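Long-range contacts in T CELL surface glycoprotein CD4 (Rattus norvegicus, PDB 1CID), which probably serves as a T-cell co-receptor for class II MHC molecules, represented here by its third and fourth extracellular immunoglobulin-like domains: residues V79-A84 with T118-G123; K128-L133 with R141-E146; F15-N20 with L72-P77; G22-Q27 with L93-L98. One frame throughout, in Å; residues are numbered along the deposited sequence.

Contact 1. Residues V79-A84 with T118-G123; sequences VSLQFA and TCEVMG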
loop_
_atom_site.group_PDB
_atom_site.type_symbol
_atom_site.label_atom_id
_atom_site.label_comp_id
_atom_site.label_asym_id
_atom_site.label_seq_id
_atom_site.Cartn_x
_atom_site.Cartn_y
_atom_site.Cartn_z
ATOM N N VAL A 79 -4.222 -6.714 2.736
ATOM C CA VAL A 79 -4.491 -5.287 2.639
ATOM C C VAL A 79 -5.928 -4.863 2.736
ATOM O O VAL A 79 -6.862 -5.625 2.483
ATOM C CB VAL A 79 -3.742 -4.816 1.417
ATOM C CG1 VAL A 79 -4.183 -3.822 0.364
ATOM C CG2 VAL A 79 -2.678 -4.168 2.288
ATOM N N SER A 80 -6.083 -3.613 3.187
ATOM C CA SER A 80 -7.500 -3.099 3.336
ATOM C C SER A 80 -7.427 -1.586 3.296
ATOM O O SER A 80 -6.376 -1.056 3.576
ATOM C CB SER A 80 -8.219 -3.773 4.453
ATOM O OG SER A 80 -9.398 -3.055 4.829
ATOM N N LEU A 81 -8.394 -0.831 2.821
ATOM C CA LEU A 81 -8.416 0.606 2.702
ATOM C C LEU A 81 -8.123 1.214 4.079
ATOM O O LEU A 81 -7.629 2.360 4.132
ATOM C CB LEU A 81 -9.737 1.246 2.253
ATOM C CG LEU A 81 -10.190 0.958 0.839
ATOM C CD1 LEU A 81 -11.593 1.574 0.680
ATOM C CD2 LEU A 81 -9.203 1.409 -0.222
ATOM N N GLN A 82 -8.451 0.400 5.050
ATOM C CA GLN A 82 -8.247 0.885 6.437
ATOM C C GLN A 82 -6.785 0.888 6.848
ATOM O O GLN A 82 -6.603 1.658 7.816
ATOM C CB GLN A 82 -9.184 0.164 7.399
ATOM C CG GLN A 82 -8.999 -1.308 7.595
ATOM C CD GLN A 82 -9.813 -1.745 8.790
ATOM O OE1 GLN A 82 -10.932 -2.282 8.690
ATOM N NE2 GLN A 82 -9.152 -1.447 9.921
ATOM N N PHE A 83 -5.873 0.177 6.233
ATOM C CA PHE A 83 -4.468 0.190 6.604
ATOM C C PHE A 83 -3.669 1.112 5.673
ATOM O O PHE A 83 -2.440 1.176 5.864
ATOM C CB PHE A 83 -3.759 -1.168 6.680
ATOM C CG PHE A 83 -4.470 -2.250 7.410
ATOM C CD1 PHE A 83 -4.981 -2.070 8.700
ATOM C CD2 PHE A 83 -4.646 -3.503 6.810
ATOM C CE1 PHE A 83 -5.699 -3.051 9.386
ATOM C CE2 PHE A 83 -5.349 -4.508 7.487
ATOM C CZ PHE A 83 -5.855 -4.302 8.766
ATOM N N ALA A 84 -4.252 1.759 4.722
ATOM C CA ALA A 84 -3.437 2.583 3.835
ATOM C C ALA A 84 -3.089 3.841 4.625
ATOM O O ALA A 84 -4.032 4.256 5.300
ATOM C CB ALA A 84 -4.282 2.943 2.652
ATOM N N THR A 118 -18.531 1.286 -8.070
ATOM C CA THR A 118 -17.769 2.315 -7.396
ATOM C C THR A 118 -16.271 2.078 -7.355
ATOM O O THR A 118 -15.896 0.893 -7.358
ATOM C CB THR A 118 -18.337 2.587 -5.971
ATOM O OG1 THR A 118 -19.743 2.282 -6.004
ATOM C CG2 THR A 118 -18.120 4.094 -5.713
ATOM N N CYS A 119 -15.459 3.104 -7.304
ATOM C CA CYS A 119 -14.055 2.716 -7.196
ATOM C C CYS A 119 -13.529 3.712 -6.209
ATOM O O CYS A 119 -13.914 4.842 -6.516
ATOM C CB CYS A 119 -13.510 2.789 -8.540
ATOM S SG CYS A 119 -11.754 2.687 -8.587
ATOM N N GLU A 120 -12.891 3.277 -5.116
ATOM C CA GLU A 120 -12.341 4.254 -4.195
ATOM C C GLU A 120 -10.941 3.734 -3.817
ATOM O O GLU A 120 -10.708 2.528 -3.794
ATOM C CB GLU A 120 -12.848 4.550 -2.851
ATOM C CG GLU A 120 -13.448 3.338 -2.205
ATOM C CD GLU A 120 -14.268 3.806 -0.984
ATOM O OE1 GLU A 120 -13.675 4.687 -0.303
ATOM O OE2 GLU A 120 -15.402 3.163 -0.972
ATOM N N VAL A 121 -10.162 4.774 -3.591
ATOM C CA VAL A 121 -8.734 4.568 -3.221
ATOM C C VAL A 121 -8.398 5.273 -1.905
ATOM O O VAL A 121 -9.033 6.304 -1.533
ATOM C CB VAL A 121 -7.992 5.057 -4.474
ATOM C CG1 VAL A 121 -7.529 6.492 -4.493
ATOM C CG2 VAL A 121 -6.708 4.321 -4.775
ATOM N N MET A 122 -7.438 4.827 -1.133
ATOM C CA MET A 122 -7.128 5.542 0.117
ATOM C C MET A 122 -5.644 5.523 0.401
ATOM O O MET A 122 -5.027 4.489 0.115
ATOM C CB MET A 122 -7.778 4.919 1.306
ATOM C CG MET A 122 -8.321 6.096 2.111
ATOM S SD MET A 122 -9.763 5.206 2.878
ATOM C CE MET A 122 -10.946 5.999 1.717
ATOM N N GLY A 123 -5.156 6.612 0.938
ATOM C CA GLY A 123 -3.684 6.573 1.220
ATOM C C GLY A 123 -3.125 7.751 0.450
ATOM O O GLY A 123 -3.881 8.489 -0.197
#

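Contact 2. Residues K128-L133 with R141-E146; sequences KMRLIL and RVSRQE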
loop_
_atom_site.group_PDB
_atom_site.type_symbol
_atom_site.label_atom_id
_atom_site.label_comp_id
_atom_site.label_asym_id
_atom_site.label_seq_id
_atom_site.Cartn_x
_atom_site.Cartn_y
_atom_site.Cartn_z
ATOM N N LYS A 128 -2.230 15.329 -8.922
ATOM C CA LYS A 128 -2.040 15.123 -10.364
ATOM C C LYS A 128 -2.179 13.566 -10.495
ATOM O O LYS A 128 -1.371 12.750 -11.016
ATOM C CB LYS A 128 -0.718 15.612 -10.909
ATOM C CG LYS A 128 0.429 15.016 -10.082
ATOM C CD LYS A 128 1.750 15.170 -10.814
ATOM C CE LYS A 128 2.802 15.561 -9.761
ATOM N NZ LYS A 128 2.458 16.921 -9.203
ATOM N N MET A 129 -3.258 13.082 -9.873
ATOM C CA MET A 129 -3.700 11.679 -9.754
ATOM C C MET A 129 -5.245 11.658 -9.944
ATOM O O MET A 129 -5.912 12.439 -9.210
ATOM C CB MET A 129 -3.340 10.912 -8.469
ATOM C CG MET A 129 -2.109 10.063 -8.688
ATOM S SD MET A 129 -1.356 9.377 -7.157
ATOM C CE MET A 129 0.256 8.961 -7.904
ATOM N N ARG A 130 -5.672 10.826 -10.918
ATOM C CA ARG A 130 -7.130 10.782 -11.139
ATOM C C ARG A 130 -7.561 9.334 -11.201
ATOM O O ARG A 130 -6.641 8.561 -11.449
ATOM C CB ARG A 130 -7.543 11.587 -12.328
ATOM C CG ARG A 130 -6.500 11.518 -13.423
ATOM C CD ARG A 130 -6.446 12.806 -14.228
ATOM N NE ARG A 130 -7.768 13.185 -14.630
ATOM C CZ ARG A 130 -8.440 14.297 -14.691
ATOM N NH1 ARG A 130 -7.766 15.370 -14.367
ATOM N NH2 ARG A 130 -9.746 14.493 -14.999
ATOM N N LEU A 131 -8.805 9.123 -10.951
ATOM C CA LEU A 131 -9.403 7.796 -10.965
ATOM C C LEU A 131 -10.274 7.705 -12.244
ATOM O O LEU A 131 -10.899 8.687 -12.699
ATOM C CB LEU A 131 -10.227 7.692 -9.715
ATOM C CG LEU A 131 -9.888 6.931 -8.441
ATOM C CD1 LEU A 131 -11.155 6.785 -7.612
ATOM C CD2 LEU A 131 -9.244 5.594 -8.747
ATOM N N ILE A 132 -10.236 6.507 -12.764
ATOM C CA ILE A 132 -10.865 6.219 -14.035
ATOM C C ILE A 132 -11.585 4.896 -14.007
ATOM O O ILE A 132 -10.959 3.888 -13.675
ATOM C CB ILE A 132 -9.633 6.198 -15.020
ATOM C CG1 ILE A 132 -8.923 7.585 -15.103
ATOM C CG2 ILE A 132 -9.952 5.697 -16.436
ATOM C CD1 ILE A 132 -7.445 7.213 -15.539
ATOM N N LEU A 133 -12.823 4.904 -14.403
ATOM C CA LEU A 133 -13.700 3.730 -14.544
ATOM C C LEU A 133 -13.900 3.648 -16.069
ATOM O O LEU A 133 -14.299 4.622 -16.681
ATOM C CB LEU A 133 -14.950 3.860 -13.697
ATOM C CG LEU A 133 -15.046 3.094 -12.389
ATOM C CD1 LEU A 133 -16.329 3.408 -11.754
ATOM C CD2 LEU A 133 -14.922 1.600 -12.623
ATOM N N ARG A 141 -14.717 6.064 -19.294
ATOM C CA ARG A 141 -16.123 6.593 -19.186
ATOM C C ARG A 141 -16.105 7.774 -18.252
ATOM O O ARG A 141 -16.385 8.879 -18.702
ATOM C CB ARG A 141 -17.006 5.465 -18.769
ATOM C CG ARG A 141 -18.475 5.712 -18.548
ATOM C CD ARG A 141 -19.113 5.827 -19.890
ATOM N NE ARG A 141 -19.050 4.571 -20.665
ATOM C CZ ARG A 141 -20.167 3.796 -20.610
ATOM N NH1 ARG A 141 -21.256 4.142 -19.883
ATOM N NH2 ARG A 141 -20.120 2.638 -21.280
ATOM N N VAL A 142 -15.687 7.699 -17.033
ATOM C CA VAL A 142 -15.461 8.680 -15.982
ATOM C C VAL A 142 -13.963 8.869 -15.751
ATOM O O VAL A 142 -13.336 7.809 -15.745
ATOM C CB VAL A 142 -16.016 8.135 -14.657
ATOM C CG1 VAL A 142 -15.720 8.970 -13.404
ATOM C CG2 VAL A 142 -17.513 7.872 -14.782
ATOM N N SER A 143 -13.448 10.025 -15.545
ATOM C CA SER A 143 -12.016 10.259 -15.257
ATOM C C SER A 143 -12.177 11.480 -14.363
ATOM O O SER A 143 -12.260 12.596 -14.809
ATOM C CB SER A 143 -11.124 10.585 -16.328
ATOM O OG SER A 143 -9.864 11.124 -16.368
ATOM N N ARG A 144 -12.334 11.205 -13.102
ATOM C CA ARG A 144 -12.521 12.320 -12.118
ATOM C C ARG A 144 -11.214 12.408 -11.328
ATOM O O ARG A 144 -10.457 11.423 -11.143
ATOM C CB ARG A 144 -13.785 12.178 -11.255
ATOM C CG ARG A 144 -14.986 12.931 -11.779
ATOM C CD ARG A 144 -16.263 12.256 -12.108
ATOM N NE ARG A 144 -16.903 11.712 -10.933
ATOM C CZ ARG A 144 -18.016 11.021 -10.656
ATOM N NH1 ARG A 144 -18.856 10.677 -11.646
ATOM N NH2 ARG A 144 -18.389 10.635 -9.405
ATOM N N GLN A 145 -10.994 13.621 -10.897
ATOM C CA GLN A 145 -9.772 13.865 -10.088
ATOM C C GLN A 145 -10.051 14.000 -8.588
ATOM O O GLN A 145 -9.796 14.969 -7.853
ATOM C CB GLN A 145 -9.243 15.076 -10.794
ATOM C CG GLN A 145 -7.823 15.402 -10.427
ATOM C CD GLN A 145 -7.490 16.655 -11.241
ATOM O OE1 GLN A 145 -6.545 16.518 -12.020
ATOM N NE2 GLN A 145 -8.213 17.779 -11.085
ATOM N N GLU A 146 -10.596 12.934 -8.079
ATOM C CA GLU A 146 -11.052 12.594 -6.781
ATOM C C GLU A 146 -10.602 11.199 -6.357
ATOM O O GLU A 146 -9.779 10.527 -7.010
ATOM C CB GLU A 146 -12.549 12.637 -6.731
ATOM C CG GLU A 146 -13.280 13.905 -7.101
ATOM C CD GLU A 146 -14.733 13.593 -7.425
ATOM O OE1 GLU A 146 -15.105 12.956 -8.436
ATOM O OE2 GLU A 146 -15.570 14.002 -6.562
HETATM O O HOH W 1 -6.556 10.504 -7.071
#

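Contact 3. Residues F15-N20 with L72-P77; sequences FSFPLN and LTLQIP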
loop_
_atom_site.group_PDB
_atom_site.type_symbol
_atom_site.label_atom_id
_atom_site.label_comp_id
_atom_site.label_asym_id
_atom_site.label_seq_id
_atom_site.Cartn_x
_atom_site.Cartn_y
_atom_site.Cartn_z
ATOM N N PHE A 15 7.254 -4.736 0.991
ATOM C CA PHE A 15 8.325 -3.725 0.728
ATOM C C PHE A 15 9.672 -4.423 0.757
ATOM O O PHE A 15 9.681 -5.457 1.430
ATOM C CB PHE A 15 8.143 -2.577 1.694
ATOM C CG PHE A 15 6.812 -1.901 1.741
ATOM C CD1 PHE A 15 5.794 -2.366 2.531
ATOM C CD2 PHE A 15 6.565 -0.788 0.943
ATOM C CE1 PHE A 15 4.539 -1.781 2.612
ATOM C CE2 PHE A 15 5.341 -0.123 0.949
ATOM C CZ PHE A 15 4.336 -0.661 1.816
ATOM N N SER A 16 10.725 -4.048 0.086
ATOM C CA SER A 16 12.006 -4.824 0.222
ATOM C C SER A 16 13.055 -3.774 0.505
ATOM O O SER A 16 13.024 -2.732 -0.218
ATOM C CB SER A 16 12.172 -5.739 -0.945
ATOM O OG SER A 16 13.298 -6.571 -0.826
ATOM N N PHE A 17 13.924 -3.902 1.491
ATOM C CA PHE A 17 14.923 -2.814 1.834
ATOM C C PHE A 17 16.267 -3.493 1.715
ATOM O O PHE A 17 16.635 -4.375 2.503
ATOM C CB PHE A 17 14.564 -2.312 3.137
ATOM C CG PHE A 17 13.189 -1.871 3.461
ATOM C CD1 PHE A 17 12.785 -0.586 3.115
ATOM C CD2 PHE A 17 12.351 -2.705 4.208
ATOM C CE1 PHE A 17 11.525 -0.110 3.496
ATOM C CE2 PHE A 17 11.108 -2.268 4.650
ATOM C CZ PHE A 17 10.735 -0.960 4.270
ATOM N N PRO A 18 16.901 -3.019 0.671
ATOM C CA PRO A 18 18.091 -3.745 0.251
ATOM C C PRO A 18 19.490 -3.271 0.410
ATOM O O PRO A 18 20.408 -3.812 -0.256
ATOM C CB PRO A 18 17.681 -3.825 -1.236
ATOM C CG PRO A 18 16.883 -2.580 -1.520
ATOM C CD PRO A 18 16.413 -1.981 -0.237
ATOM N N LEU A 19 19.589 -2.343 1.301
ATOM C CA LEU A 19 20.752 -1.572 1.674
ATOM C C LEU A 19 21.909 -2.214 2.436
ATOM O O LEU A 19 21.769 -2.919 3.439
ATOM C CB LEU A 19 20.126 -0.350 2.418
ATOM C CG LEU A 19 18.694 -0.509 2.944
ATOM C CD1 LEU A 19 18.695 -1.406 4.194
ATOM C CD2 LEU A 19 18.007 0.831 3.189
ATOM N N ASN A 20 23.074 -1.908 1.884
ATOM C CA ASN A 20 24.481 -2.123 2.169
ATOM C C ASN A 20 24.835 -3.321 3.043
ATOM O O ASN A 20 25.694 -3.205 3.951
ATOM C CB ASN A 20 24.970 -0.800 2.834
ATOM C CG ASN A 20 24.229 -0.286 4.058
ATOM O OD1 ASN A 20 23.564 0.781 4.050
ATOM N ND2 ASN A 20 24.285 -0.919 5.241
ATOM N N LEU A 72 15.287 -8.669 4.427
ATOM C CA LEU A 72 14.607 -7.613 5.143
ATOM C C LEU A 72 13.487 -7.198 4.150
ATOM O O LEU A 72 13.655 -6.259 3.339
ATOM C CB LEU A 72 15.397 -6.358 5.614
ATOM C CG LEU A 72 14.533 -5.422 6.461
ATOM C CD1 LEU A 72 14.192 -6.085 7.796
ATOM C CD2 LEU A 72 15.166 -4.159 6.971
ATOM N N THR A 73 12.428 -7.946 4.323
ATOM C CA THR A 73 11.282 -7.535 3.522
ATOM C C THR A 73 10.238 -7.461 4.621
ATOM O O THR A 73 10.287 -8.300 5.523
ATOM C CB THR A 73 11.141 -8.520 2.356
ATOM O OG1 THR A 73 10.338 -9.572 2.957
ATOM C CG2 THR A 73 12.451 -9.098 1.843
ATOM N N LEU A 74 9.401 -6.467 4.562
ATOM C CA LEU A 74 8.319 -6.286 5.533
ATOM C C LEU A 74 7.119 -6.558 4.654
ATOM O O LEU A 74 7.053 -6.157 3.506
ATOM C CB LEU A 74 8.522 -4.943 6.138
ATOM C CG LEU A 74 7.419 -4.033 6.628
ATOM C CD1 LEU A 74 6.888 -3.289 5.398
ATOM C CD2 LEU A 74 6.352 -4.801 7.411
ATOM N N GLN A 75 6.136 -7.248 5.144
ATOM C CA GLN A 75 5.008 -7.564 4.183
ATOM C C GLN A 75 3.737 -7.241 4.856
ATOM O O GLN A 75 3.717 -7.928 5.880
ATOM C CB GLN A 75 5.542 -8.957 3.919
ATOM C CG GLN A 75 4.958 -10.301 3.951
ATOM C CD GLN A 75 3.644 -10.310 3.174
ATOM O OE1 GLN A 75 2.689 -9.627 3.568
ATOM N NE2 GLN A 75 3.595 -11.037 2.061
ATOM N N ILE A 76 2.840 -6.362 4.521
ATOM C CA ILE A 76 1.542 -6.194 5.271
ATOM C C ILE A 76 0.711 -7.223 4.534
ATOM O O ILE A 76 0.772 -7.171 3.304
ATOM C CB ILE A 76 1.103 -4.749 5.511
ATOM C CG1 ILE A 76 -0.340 -4.532 5.030
ATOM C CG2 ILE A 76 1.994 -3.566 5.008
ATOM C CD1 ILE A 76 -0.881 -3.132 5.508
ATOM N N PRO A 77 0.036 -8.207 5.124
ATOM C CA PRO A 77 -0.537 -9.315 4.349
ATOM C C PRO A 77 -1.899 -9.538 3.737
ATOM O O PRO A 77 -2.087 -10.542 2.937
ATOM C CB PRO A 77 -0.105 -10.485 5.326
ATOM C CG PRO A 77 -0.251 -9.928 6.698
ATOM C CD PRO A 77 -0.076 -8.407 6.596
#

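Contact 4. Residues G22-Q27 with L93-L98; sequences GEESLQ and LDRGIL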
loop_
_atom_site.group_PDB
_atom_site.type_symbol
_atom_site.label_atom_id
_atom_site.label_comp_id
_atom_site.label_asym_id
_atom_site.label_seq_id
_atom_site.Cartn_x
_atom_site.Cartn_y
_atom_site.Cartn_z
ATOM N N GLY A 22 26.348 -5.662 4.784
ATOM C CA GLY A 22 27.707 -6.053 5.220
ATOM C C GLY A 22 27.490 -7.049 6.363
ATOM O O GLY A 22 26.520 -7.852 6.304
ATOM N N GLU A 23 28.384 -6.893 7.331
ATOM C CA GLU A 23 28.166 -7.869 8.447
ATOM C C GLU A 23 27.251 -7.375 9.548
ATOM O O GLU A 23 27.063 -8.038 10.610
ATOM C CB GLU A 23 29.525 -8.400 8.898
ATOM C CG GLU A 23 29.600 -9.906 9.117
ATOM C CD GLU A 23 30.652 -10.554 9.968
ATOM O OE1 GLU A 23 31.253 -9.830 10.818
ATOM O OE2 GLU A 23 30.951 -11.763 9.881
ATOM N N GLU A 24 26.553 -6.261 9.357
ATOM C CA GLU A 24 25.595 -5.590 10.258
ATOM C C GLU A 24 24.397 -6.292 10.968
ATOM O O GLU A 24 23.539 -7.135 10.635
ATOM C CB GLU A 24 24.916 -4.405 9.512
ATOM C CG GLU A 24 25.727 -3.481 8.617
ATOM C CD GLU A 24 26.829 -2.610 9.168
ATOM O OE1 GLU A 24 26.472 -2.022 10.232
ATOM O OE2 GLU A 24 27.929 -2.514 8.594
ATOM N N SER A 25 24.326 -5.814 12.206
ATOM C CA SER A 25 23.581 -5.854 13.453
ATOM C C SER A 25 22.978 -4.414 13.575
ATOM O O SER A 25 23.530 -3.294 13.367
ATOM C CB SER A 25 24.378 -6.266 14.665
ATOM O OG SER A 25 25.583 -6.967 14.358
ATOM N N LEU A 26 21.693 -4.540 13.842
ATOM C CA LEU A 26 20.849 -3.363 13.972
ATOM C C LEU A 26 19.743 -3.831 14.905
ATOM O O LEU A 26 19.546 -5.011 15.225
ATOM C CB LEU A 26 20.212 -2.954 12.651
ATOM C CG LEU A 26 21.095 -2.378 11.562
ATOM C CD1 LEU A 26 21.680 -3.484 10.682
ATOM C CD2 LEU A 26 20.200 -1.473 10.714
ATOM N N GLN A 27 19.055 -2.845 15.308
ATOM C CA GLN A 27 17.846 -2.678 16.099
ATOM C C GLN A 27 17.122 -1.891 14.959
ATOM O O GLN A 27 17.815 -1.159 14.219
ATOM N N LEU A 93 22.284 2.226 14.130
ATOM C CA LEU A 93 23.671 2.464 14.424
ATOM C C LEU A 93 24.621 1.311 14.100
ATOM O O LEU A 93 25.579 0.640 14.468
ATOM C CB LEU A 93 23.981 3.082 15.792
ATOM C CG LEU A 93 25.100 4.086 16.008
ATOM C CD1 LEU A 93 24.866 4.840 17.350
ATOM C CD2 LEU A 93 26.489 3.413 16.042
ATOM N N ASP A 94 24.231 1.175 12.847
ATOM C CA ASP A 94 24.865 0.590 11.699
ATOM C C ASP A 94 26.093 1.569 11.941
ATOM O O ASP A 94 27.194 1.132 12.261
ATOM C CB ASP A 94 24.155 0.905 10.379
ATOM C CG ASP A 94 22.910 1.785 10.574
ATOM O OD1 ASP A 94 23.132 2.969 10.927
ATOM O OD2 ASP A 94 21.784 1.269 10.488
ATOM N N ARG A 95 25.683 2.866 12.008
ATOM C CA ARG A 95 26.535 4.076 12.183
ATOM C C ARG A 95 25.826 5.349 12.738
ATOM O O ARG A 95 26.323 6.221 13.513
ATOM C CB ARG A 95 27.342 4.387 10.882
ATOM C CG ARG A 95 26.845 4.333 9.454
ATOM C CD ARG A 95 27.112 3.158 8.588
ATOM N NE ARG A 95 27.633 1.936 9.142
ATOM C CZ ARG A 95 27.943 0.749 8.627
ATOM N NH1 ARG A 95 27.740 0.476 7.327
ATOM N NH2 ARG A 95 28.458 -0.195 9.444
ATOM N N GLY A 96 24.566 5.497 12.352
ATOM C CA GLY A 96 23.631 6.546 12.786
ATOM C C GLY A 96 22.223 5.927 12.662
ATOM O O GLY A 96 22.086 4.686 12.747
ATOM N N ILE A 97 21.240 6.782 12.489
ATOM C CA ILE A 97 19.870 6.363 12.214
ATOM C C ILE A 97 19.711 6.521 10.677
ATOM O O ILE A 97 19.598 7.658 10.238
ATOM C CB ILE A 97 18.724 7.199 12.814
ATOM C CG1 ILE A 97 18.829 7.233 14.336
ATOM C CG2 ILE A 97 17.408 6.618 12.290
ATOM C CD1 ILE A 97 17.840 8.300 14.918
ATOM N N LEU A 98 19.677 5.458 9.967
ATOM C CA LEU A 98 19.402 5.300 8.560
ATOM C C LEU A 98 17.870 5.346 8.479
ATOM O O LEU A 98 17.215 4.819 9.385
ATOM C CB LEU A 98 19.817 3.851 8.239
ATOM C CG LEU A 98 20.170 3.511 6.813
ATOM C CD1 LEU A 98 20.955 2.181 6.886
ATOM C CD2 LEU A 98 18.932 3.486 5.941
#

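Contact 1. Residues V79-A84 with T118-G123
Leu81 and Met122 lead this contact, which presses a turn of one immunoglobulin-like domain against strand 116-122 of the next. Residues 79-84 lie between strands 73-76 and 85-92, and the turn is tied by a backbone bond from Phe83 N to Ser80 O (3.0 Å). In Leu81, CG stands anti to the carbonyl carbon (chi1 -67°), and its two methyls then divide the work. The leucine slants across the Glu120 side chain, CD1 meeting CG of Glu120 at 3.9 Å, while CD2 turns to the strand backbone and lies 4.3 Å from Val121 C. Met122, farther along the strand, meets the base of the leucine: its chain bends at chi3, and SD rests 4.0 Å from Leu81 CB and 3.8 Å from Leu81 O. Ala84 directs its methyl at the strand, with CB 4.2 Å from Met122 CB. No hydrogen bond spans the two segments, so van der Waals contact carries the join. An alanine in place of Leu81 would probably open a gap beside the aliphatic part of Glu120 and the backbone at Val121, leaving the Glu120 chain freer to turn. Around this seam, Leu81 also touches Val106 and Lys108 of strand 97-110, the long strand that runs from one domain into the other. Glu35, just past strand 26-34, bonds through its backbone to Ala84 and packs on Met122, while strand 148-152 flanks Glu120 through Val148.

Contact 2. Residues K128-L133 with R141-E146
A classic beta bulge marks one end of this hairpin, where Leu133 stands opposite two residues, Arg141 and Val142. Leu133 O takes a hydrogen bond from Arg141 N (3.0 Å) and a weak one from Val142 N (3.4 Å). Beyond it the hairpin of strands 129-135 and 140-144 runs in regular antiparallel register, with Leu131 and Arg144 as a hydrogen-bonded pair joined from Leu131 N to Arg144 O at 2.8 Å. Leu131, Leu133 and Val142 turn to the inner face, toward strands 116-122 and 148-152 of the immunoglobulin sandwich. Arg130, its chain bent at chi2 and chi3, reaches over to Ser143. NH2 of Arg130 donates to Ser143 O at 3.2 Å from well above the carbonyl plane, and NE makes a weak bond to Ser143 OG, which stands anti to its own backbone N (chi1 164°). Gln145 lays its CB over one face of the guanidinium. A water bridges Met129 O (weakly) and Glu146 O. Arg144 NE forms a salt bridge with Glu146 OE1, its hydrogen bond weak; Arg141 carries its guanidinium away from strand 129-133, to Glu155. Main-chain bonds and the side chains of Leu131, Leu133 and Val142 hold the strands, and Arg130 adds a charged clasp; solvent would probably soften the pull of the exposed Arg144-Glu146 pair.

Contact 3. Residues F15-N20 with L72-P77
Phe15 and Leu74 form an antiparallel hydrogen-bonded pair, with Phe15 N to Leu74 O at 2.9 Å and a weak return bond from Leu74 N to Phe15 O, and past the non-hydrogen-bonded pair Ser16 and Thr73 the ladder closes with an almost straight bond from Phe17 N to Leu72 O (3.0 Å, 169°). This is the pairing of strands B and E in an immunoglobulin-like sandwich, strand 13-16 lying at the edge of its small sheet and strand 73-76 in the middle. Its inner face is aromatic and aliphatic. Phe15 sets CG beside its backbone N (chi1 -54°), and the ring then lies alongside the Leu74 side chain, both pointing the same way; Phe15 CB is 4.0 Å from Leu74 CD1. Phe17 crosses Leu74 obliquely and offers its ring edge, CE2 coming to 4.0 Å from Leu74 CB. The same ring brings CD2 to 4.1 Å from Leu72 CG. Leu74 is therefore gripped by two phenylalanines of the partner segment, both of which also touch Val102 of strand 97-110 in the facing sheet. This domain contains no cysteine, so no disulfide ties its two sheets and packing of this kind fills the core. On the outer face, Ser16 OG passes 3.8 Å from Thr73 CG2. At the far end of the ladder, Ile76 CG2 sits in the plane of the Phe15 ring, at its edge, 3.9 Å from CE1.

Contact 4. Residues G22-Q27 with L93-L98
Glu24 and Arg95 meet because both side chains are bent. In Glu24, CG lies beside the backbone N (chi1 -42°) and a second bend at chi2 (-64°) swings CD toward the opposite loop; Arg95 starts with CG between its N and carbonyl carbon, then bends at chi2 and chi3. The result is a salt bridge from Arg95 NH2 to Glu24 OE2, met on the syn side of the carboxylate. Its modelled length of 2.5 Å is too short to be trusted at this resolution, so the exact length is doubtful; what stands is that the two charges are paired in the model. The two flat groups stand nearly perpendicular, 87° between planes, so one guanidinium nitrogen does most of the touching instead of a flat two-pronged grip. The other oxygen, Glu24 OE1, lies 3.4 Å from Asp94 CA. Asp94 shapes the arginine's loop: its OD1 accepts from Gly96 N at 3.2 Å, an Asx turn, while its CB packs on one face of the Arg95 guanidinium, near the rim. Asp94 OD2 points instead to Leu26, 3.9 Å from its CG, and Leu26 also touches Leu91 of strand 85-92. The two acids keep apart, with Glu24 OE1 and Asp94 OD2 separated by 5.7 Å. A lysine in place of Glu24 would probably leave the Arg95 guanidinium without its carboxylate mate and facing a like charge, so that the arginine could swing loose. These loops, joining strands B to C and F to G, come together at one end of an immunoglobulin-like domain, where antibodies carry CDR1 and CDR3.

Overall arrangement
The four contacts trace the length of a two-domain rod. Contact 4 lies at one tip and contact 2 in the other domain, their centres 43 Å apart on opposite sides of the chain's centre. Contact 3 lies in the core of the same domain as contact 4, their centres 16 Å apart, and meets it where Leu19 CD2 packs 3.9 Å from Leu98 CD2. Contact 1 is the junction: Phe83 CB reaches Ile76 CD1 of contact 3 at 3.7 Å, and on the other side Cys119 CB approaches Leu133 CG of contact 2 at 4.2 Å, beside the Cys119-Cys161 disulfide. Contacts 1 and 4, 34 Å apart between centres, are linked through strand 97-110, which pairs with strand 116-122.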